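Local coordinates for protein phosphoribosylaminoimidazole carboxylase, ATPase subunit (Bacillus anthracis, PDB 4DLK) that probably catalyses the ATP-dependent conversion of aminoimidazole ribonucleotide and bicarbonate to N5-carboxyaminoimidazole ribonucleotide in purine biosynthesis, at residues S144-T149 / C179-W184; K189-I194 / A225-E230. One frame throughout, in Å; residues are numbered along the deposited sequence.

Interaction 1: residues S144-T149 / C179-W184; sequences SVLKTT and CILEKW. With ATP (adenosine-5'-triphosphate), chain F.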
# COMPACT_ATOMS: atom_id res chain seq x y z
N SER A 144 -32.68 11.85 -26.07
CA SER A 144 -32.53 10.46 -25.64
C SER A 144 -31.19 9.92 -26.12
O SER A 144 -30.49 10.58 -26.90
CB SER A 144 -33.68 9.61 -26.17
OG SER A 144 -33.72 9.60 -27.59
N VAL A 145 -30.83 8.73 -25.65
CA VAL A 145 -29.54 8.14 -26.01
C VAL A 145 -29.68 6.65 -26.34
O VAL A 145 -30.21 5.86 -25.54
CB VAL A 145 -28.47 8.41 -24.92
CG1 VAL A 145 -28.86 7.79 -23.59
CG2 VAL A 145 -27.09 7.92 -25.35
N LEU A 146 -29.20 6.28 -27.52
CA LEU A 146 -29.22 4.89 -27.94
C LEU A 146 -27.86 4.26 -27.69
O LEU A 146 -26.85 4.76 -28.17
CB LEU A 146 -29.61 4.78 -29.43
CG LEU A 146 -29.97 3.40 -29.98
CD1 LEU A 146 -31.29 2.92 -29.39
CD2 LEU A 146 -30.06 3.45 -31.50
N LYS A 147 -27.84 3.16 -26.94
CA LYS A 147 -26.61 2.44 -26.62
C LYS A 147 -26.71 0.97 -27.01
O LYS A 147 -27.75 0.35 -26.79
CB LYS A 147 -26.31 2.49 -25.12
CG LYS A 147 -26.38 3.87 -24.48
CD LYS A 147 -26.18 3.75 -22.98
CE LYS A 147 -26.44 5.08 -22.29
NZ LYS A 147 -26.15 4.99 -20.83
N THR A 148 -25.63 0.41 -27.55
CA THR A 148 -25.53 -1.04 -27.72
C THR A 148 -25.62 -1.70 -26.35
O THR A 148 -25.05 -1.21 -25.37
CB THR A 148 -24.21 -1.45 -28.40
OG1 THR A 148 -23.10 -0.98 -27.62
CG2 THR A 148 -24.12 -0.87 -29.81
N THR A 149 -26.36 -2.81 -26.28
CA THR A 149 -26.53 -3.53 -25.02
C THR A 149 -25.24 -4.23 -24.58
O THR A 149 -24.99 -4.39 -23.39
CB THR A 149 -27.67 -4.56 -25.11
OG1 THR A 149 -27.42 -5.45 -26.20
CG2 THR A 149 -29.01 -3.85 -25.30
N CYS A 179 -29.80 -2.78 -29.13
CA CYS A 179 -29.62 -1.53 -28.40
C CYS A 179 -30.66 -1.32 -27.30
O CYS A 179 -31.65 -2.04 -27.22
CB CYS A 179 -29.66 -0.34 -29.36
SG CYS A 179 -28.23 -0.17 -30.47
N ILE A 180 -30.39 -0.33 -26.45
CA ILE A 180 -31.39 0.25 -25.56
C ILE A 180 -31.50 1.75 -25.83
O ILE A 180 -30.49 2.41 -26.13
CB ILE A 180 -31.08 0.02 -24.06
CG1 ILE A 180 -29.57 0.07 -23.78
CG2 ILE A 180 -31.61 -1.33 -23.59
CD1 ILE A 180 -29.08 1.40 -23.27
N LEU A 181 -32.71 2.28 -25.77
CA LEU A 181 -32.89 3.72 -25.80
C LEU A 181 -33.18 4.18 -24.39
O LEU A 181 -34.04 3.61 -23.70
CB LEU A 181 -34.02 4.14 -26.75
CG LEU A 181 -34.07 5.64 -27.08
CD1 LEU A 181 -32.90 6.04 -27.97
CD2 LEU A 181 -35.39 6.03 -27.71
N GLU A 182 -32.44 5.19 -23.94
CA GLU A 182 -32.63 5.76 -22.62
C GLU A 182 -33.02 7.21 -22.76
O GLU A 182 -32.50 7.91 -23.61
CB GLU A 182 -31.33 5.73 -21.82
CG GLU A 182 -30.90 4.37 -21.32
CD GLU A 182 -29.60 4.46 -20.54
OE1 GLU A 182 -28.98 3.40 -20.33
OE2 GLU A 182 -29.20 5.58 -20.14
N LYS A 183 -33.92 7.67 -21.89
CA LYS A 183 -34.21 9.09 -21.78
C LYS A 183 -32.97 9.81 -21.28
O LYS A 183 -32.25 9.31 -20.41
CB LYS A 183 -35.39 9.31 -20.84
CG LYS A 183 -35.98 10.71 -20.90
CD LYS A 183 -37.33 10.77 -20.20
CE LYS A 183 -37.99 12.12 -20.43
NZ LYS A 183 -39.44 12.10 -20.06
N TRP A 184 -32.71 10.98 -21.85
CA TRP A 184 -31.59 11.81 -21.43
C TRP A 184 -31.86 12.34 -20.05
O TRP A 184 -32.93 12.89 -19.78
CB TRP A 184 -31.39 12.96 -22.40
CG TRP A 184 -30.23 13.86 -22.06
CD1 TRP A 184 -30.25 15.02 -21.30
CD2 TRP A 184 -28.83 13.69 -22.48
NE1 TRP A 184 -28.99 15.57 -21.21
CE2 TRP A 184 -28.10 14.83 -21.89
CE3 TRP A 184 -28.14 12.76 -23.23
CZ2 TRP A 184 -26.74 14.99 -22.08
CZ3 TRP A 184 -26.77 12.94 -23.42
CH2 TRP A 184 -26.08 14.03 -22.86
PG ATP F . -17.21 4.18 -20.07
O1G ATP F . -18.04 3.54 -18.98
O2G ATP F . -16.64 5.53 -19.66
O3G ATP F . -16.20 3.25 -20.71
PB ATP F . -19.71 4.00 -21.53
O1B ATP F . -20.12 4.48 -22.89
O2B ATP F . -19.83 2.55 -21.14
O3B ATP F . -18.19 4.52 -21.31
PA ATP F . -21.95 5.32 -20.28
O1A ATP F . -22.16 5.75 -18.85
O2A ATP F . -22.83 4.25 -20.87
O3A ATP F . -20.41 4.90 -20.39
O5' ATP F . -22.09 6.64 -21.19
C5' ATP F . -21.02 7.58 -21.28
C4' ATP F . -21.49 8.99 -20.95
O4' ATP F . -22.67 9.32 -21.69
C3' ATP F . -21.86 9.17 -19.49
O3' ATP F . -20.74 9.54 -18.68
C2' ATP F . -22.92 10.25 -19.52
O2' ATP F . -22.31 11.55 -19.42
C1' ATP F . -23.54 10.13 -20.89
N9 ATP F . -24.85 9.47 -20.73
C8 ATP F . -25.10 8.15 -20.85
N7 ATP F . -26.41 7.88 -20.64
C5 ATP F . -27.02 9.04 -20.37
C6 ATP F . -28.41 9.46 -20.05
N6 ATP F . -29.41 8.56 -19.98
N1 ATP F . -28.63 10.79 -19.83
C2 ATP F . -27.64 11.70 -19.90
N3 ATP F . -26.36 11.38 -20.18
C4 ATP F . -25.99 10.10 -20.43
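W184, whose CB lies beside S144 N, carries the adenine of ATP on one face of its indole, C2 standing 3.4 Å above the ring plane and over its centre; R162 adds a cation-pi contact to the indole. At the base's edges, N6 donates to E182 OE2 (3.0 Å, 166° at the hydrogen) and to the carbonyl K183 O, while K147 NZ donates to N7 at 2.9 Å. V145 CG1 touches N6 and packs alongside E182 CB, 3.7 Å away. The extended K147 chain, with CG anti to the carbonyl carbon (chi1 -50°), crosses I180 CD1 before its ammonium meets E182 OE2 at 3.2 Å, a salt bridge of weak hydrogen bonds. Four backbone bonds, between V145 and E182 and between K147 and I180, zip the antiparallel strands. On the opposite face L146 CD1 packs on C179 CB at 3.6 Å and on L181 CD1, against helices 130-140 and 167-176. K147 and E182 thus read the Hoogsteen edge of adenine, and K111, bridged to E182 OE1, probably helps keep that carboxylate anionic and oriented as the acceptor for the amino group.

Interaction 2: residues K189-I194 / A225-E230; sequences KEVSVI and ARITEE. With ATP (adenosine-5'-triphosphate), chain F.
K189 and V191, alternate residues of a strand, face I227 and A225 of a loop too far away for sheet pairing, with V191 CA and A225 CA 7.2 Å apart; the loop bends sharply through an inverse gamma turn centred on R226, closed by a weak I227 N to A225 O bond. K189 and V191 point their side chains' first bonds at the loop, and A225 and I227 point theirs at the strand. V191 CG1 meets A225 CB at 4.2 Å and I227 CD1 at 4.3 Å, a loose apolar contact that V208 and M256 of the flanking strands extend. K189 CG slides past I227 CG2, 4.0 Å apart and running the other way. A bend at chi2 (-82°) then turns the lysine chain, and its CE comes to lie 3.6 Å from R226 O. Beyond it, K189 NZ sits over one face of the R226 guanidinium, 3.9 Å from NH1, with the two side chains crossing at about a right angle. E210 OE2, on strand 203-214, forms salt bridges with both K189 NZ and R226 NH1, and R226 NH2 has a second partner in E360. The loop runs on directly into helix 229-245. On the other side of the strand E190 reaches the ribose of ATP: O2' donates to OE1 at 3.0 Å and O3' to OE2 at 2.7 Å, so both carboxylate oxygens are used. The two cations are therefore gathered by one shared carboxylate, which probably offsets their like charge and ties the turn to the sheet, while the same strand offers an anionic group to the sugar diol on its nucleotide side.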
# COMPACT_ATOMS: atom_id res chain seq x y z
N LYS A 189 -23.95 16.36 -11.72
CA LYS A 189 -22.69 15.65 -11.49
C LYS A 189 -22.85 14.16 -11.76
O LYS A 189 -23.91 13.58 -11.51
CB LYS A 189 -22.23 15.81 -10.04
CG LYS A 189 -22.16 17.24 -9.52
CD LYS A 189 -20.88 17.94 -9.92
CE LYS A 189 -20.62 19.15 -9.02
NZ LYS A 189 -19.49 19.95 -9.57
N GLU A 190 -21.78 13.54 -12.26
CA GLU A 190 -21.69 12.08 -12.28
C GLU A 190 -20.89 11.66 -11.06
O GLU A 190 -19.83 12.23 -10.78
CB GLU A 190 -20.99 11.58 -13.55
CG GLU A 190 -21.66 12.05 -14.82
CD GLU A 190 -21.14 11.34 -16.04
OE1 GLU A 190 -20.65 12.04 -16.96
OE2 GLU A 190 -21.22 10.10 -16.09
N VAL A 191 -21.43 10.69 -10.33
CA VAL A 191 -20.82 10.24 -9.08
C VAL A 191 -20.75 8.72 -9.05
O VAL A 191 -21.44 8.04 -9.82
CB VAL A 191 -21.57 10.76 -7.83
CG1 VAL A 191 -21.51 12.28 -7.76
CG2 VAL A 191 -23.02 10.28 -7.80
N SER A 192 -19.90 8.18 -8.18
CA SER A 192 -19.80 6.74 -8.03
C SER A 192 -19.55 6.34 -6.59
O SER A 192 -18.99 7.11 -5.79
CB SER A 192 -18.73 6.15 -8.95
OG SER A 192 -17.43 6.48 -8.50
N VAL A 193 -19.99 5.14 -6.26
CA VAL A 193 -19.73 4.57 -4.96
C VAL A 193 -19.21 3.15 -5.14
O VAL A 193 -19.79 2.34 -5.88
CB VAL A 193 -21.00 4.56 -4.08
CG1 VAL A 193 -20.74 3.87 -2.75
CG2 VAL A 193 -21.47 5.99 -3.82
N ILE A 194 -18.12 2.86 -4.45
CA ILE A 194 -17.58 1.51 -4.41
C ILE A 194 -18.18 0.85 -3.17
O ILE A 194 -18.06 1.37 -2.06
CB ILE A 194 -16.04 1.50 -4.29
CG1 ILE A 194 -15.37 2.42 -5.32
CG2 ILE A 194 -15.51 0.06 -4.32
CD1 ILE A 194 -15.51 2.04 -6.78
N ALA A 225 -17.22 14.10 -3.05
CA ALA A 225 -17.95 14.67 -4.17
C ALA A 225 -18.59 15.99 -3.73
O ALA A 225 -19.09 16.11 -2.61
CB ALA A 225 -19.02 13.70 -4.65
N ARG A 226 -18.56 16.99 -4.61
CA ARG A 226 -19.12 18.31 -4.29
C ARG A 226 -20.63 18.32 -4.55
O ARG A 226 -21.12 18.94 -5.49
CB ARG A 226 -18.38 19.41 -5.07
CG ARG A 226 -16.88 19.43 -4.80
CD ARG A 226 -16.15 20.36 -5.75
NE ARG A 226 -16.10 19.83 -7.12
CZ ARG A 226 -15.60 20.50 -8.15
NH1 ARG A 226 -15.60 19.95 -9.36
NH2 ARG A 226 -15.10 21.72 -7.99
N ILE A 227 -21.35 17.60 -3.69
CA ILE A 227 -22.79 17.47 -3.77
C ILE A 227 -23.37 17.65 -2.37
O ILE A 227 -22.64 17.53 -1.38
CB ILE A 227 -23.23 16.09 -4.34
CG1 ILE A 227 -22.66 14.94 -3.49
CG2 ILE A 227 -22.83 15.96 -5.80
CD1 ILE A 227 -23.09 13.55 -3.92
N THR A 228 -24.67 17.92 -2.30
CA THR A 228 -25.38 18.09 -1.03
C THR A 228 -25.36 16.83 -0.18
O THR A 228 -25.17 15.71 -0.70
CB THR A 228 -26.87 18.44 -1.25
OG1 THR A 228 -27.54 17.30 -1.80
CG2 THR A 228 -27.03 19.65 -2.18
N GLU A 229 -25.59 17.01 1.12
CA GLU A 229 -25.74 15.92 2.07
C GLU A 229 -26.88 14.98 1.67
O GLU A 229 -26.80 13.78 1.92
CB GLU A 229 -26.00 16.49 3.47
CG GLU A 229 -25.74 15.52 4.61
CD GLU A 229 -24.29 15.09 4.71
OE1 GLU A 229 -24.04 13.88 4.89
OE2 GLU A 229 -23.40 15.96 4.61
N GLU A 230 -27.93 15.53 1.05
CA GLU A 230 -29.05 14.73 0.56
C GLU A 230 -28.59 13.75 -0.52
O GLU A 230 -28.84 12.55 -0.42
CB GLU A 230 -30.16 15.64 0.02
CG GLU A 230 -31.43 14.89 -0.38
CD GLU A 230 -32.22 15.57 -1.49
OE1 GLU A 230 -32.09 16.81 -1.68
OE2 GLU A 230 -33.00 14.87 -2.16
PG ATP F . -17.21 4.18 -20.07
O1G ATP F . -18.04 3.54 -18.98
O2G ATP F . -16.64 5.53 -19.66
O3G ATP F . -16.20 3.25 -20.71
PB ATP F . -19.71 4.00 -21.53
O1B ATP F . -20.12 4.48 -22.89
O2B ATP F . -19.83 2.55 -21.14
O3B ATP F . -18.19 4.52 -21.31
PA ATP F . -21.95 5.32 -20.28
O1A ATP F . -22.16 5.75 -18.85
O2A ATP F . -22.83 4.25 -20.87
O3A ATP F . -20.41 4.90 -20.39
O5' ATP F . -22.09 6.64 -21.19
C5' ATP F . -21.02 7.58 -21.28
C4' ATP F . -21.49 8.99 -20.95
O4' ATP F . -22.67 9.32 -21.69
C3' ATP F . -21.86 9.17 -19.49
O3' ATP F . -20.74 9.54 -18.68
C2' ATP F . -22.92 10.25 -19.52
O2' ATP F . -22.31 11.55 -19.42
C1' ATP F . -23.54 10.13 -20.89
N9 ATP F . -24.85 9.47 -20.73
C8 ATP F . -25.10 8.15 -20.85
N7 ATP F . -26.41 7.88 -20.64
C5 ATP F . -27.02 9.04 -20.37
C6 ATP F . -28.41 9.46 -20.05
N6 ATP F . -29.41 8.56 -19.98
N1 ATP F . -28.63 10.79 -19.83
C2 ATP F . -27.64 11.70 -19.90
N3 ATP F . -26.36 11.38 -20.18
C4 ATP F . -25.99 10.10 -20.43

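In the fold
Both contacts belong to the ATP-grasp domain and come in series along the chain: interaction 1 closes at W184 before interaction 2 opens at K189. Their centres are about 23 Å apart and their nearest atoms about 8 Å, without touching. Interaction 1 pairs the two inner strands of a four-stranded antiparallel sheet; interaction 2 packs strand 189-197 of the larger antiparallel sheet against the loop leading into helix 229-245. Strands 179-183 and 189-197 are consecutive, so a short connection passes from one sheet to the other, and V185 N within it also binds ATP. The same nucleotide thus bridges the two, base on the small sheet and ribose on the large one, as in ATP-grasp enzymes.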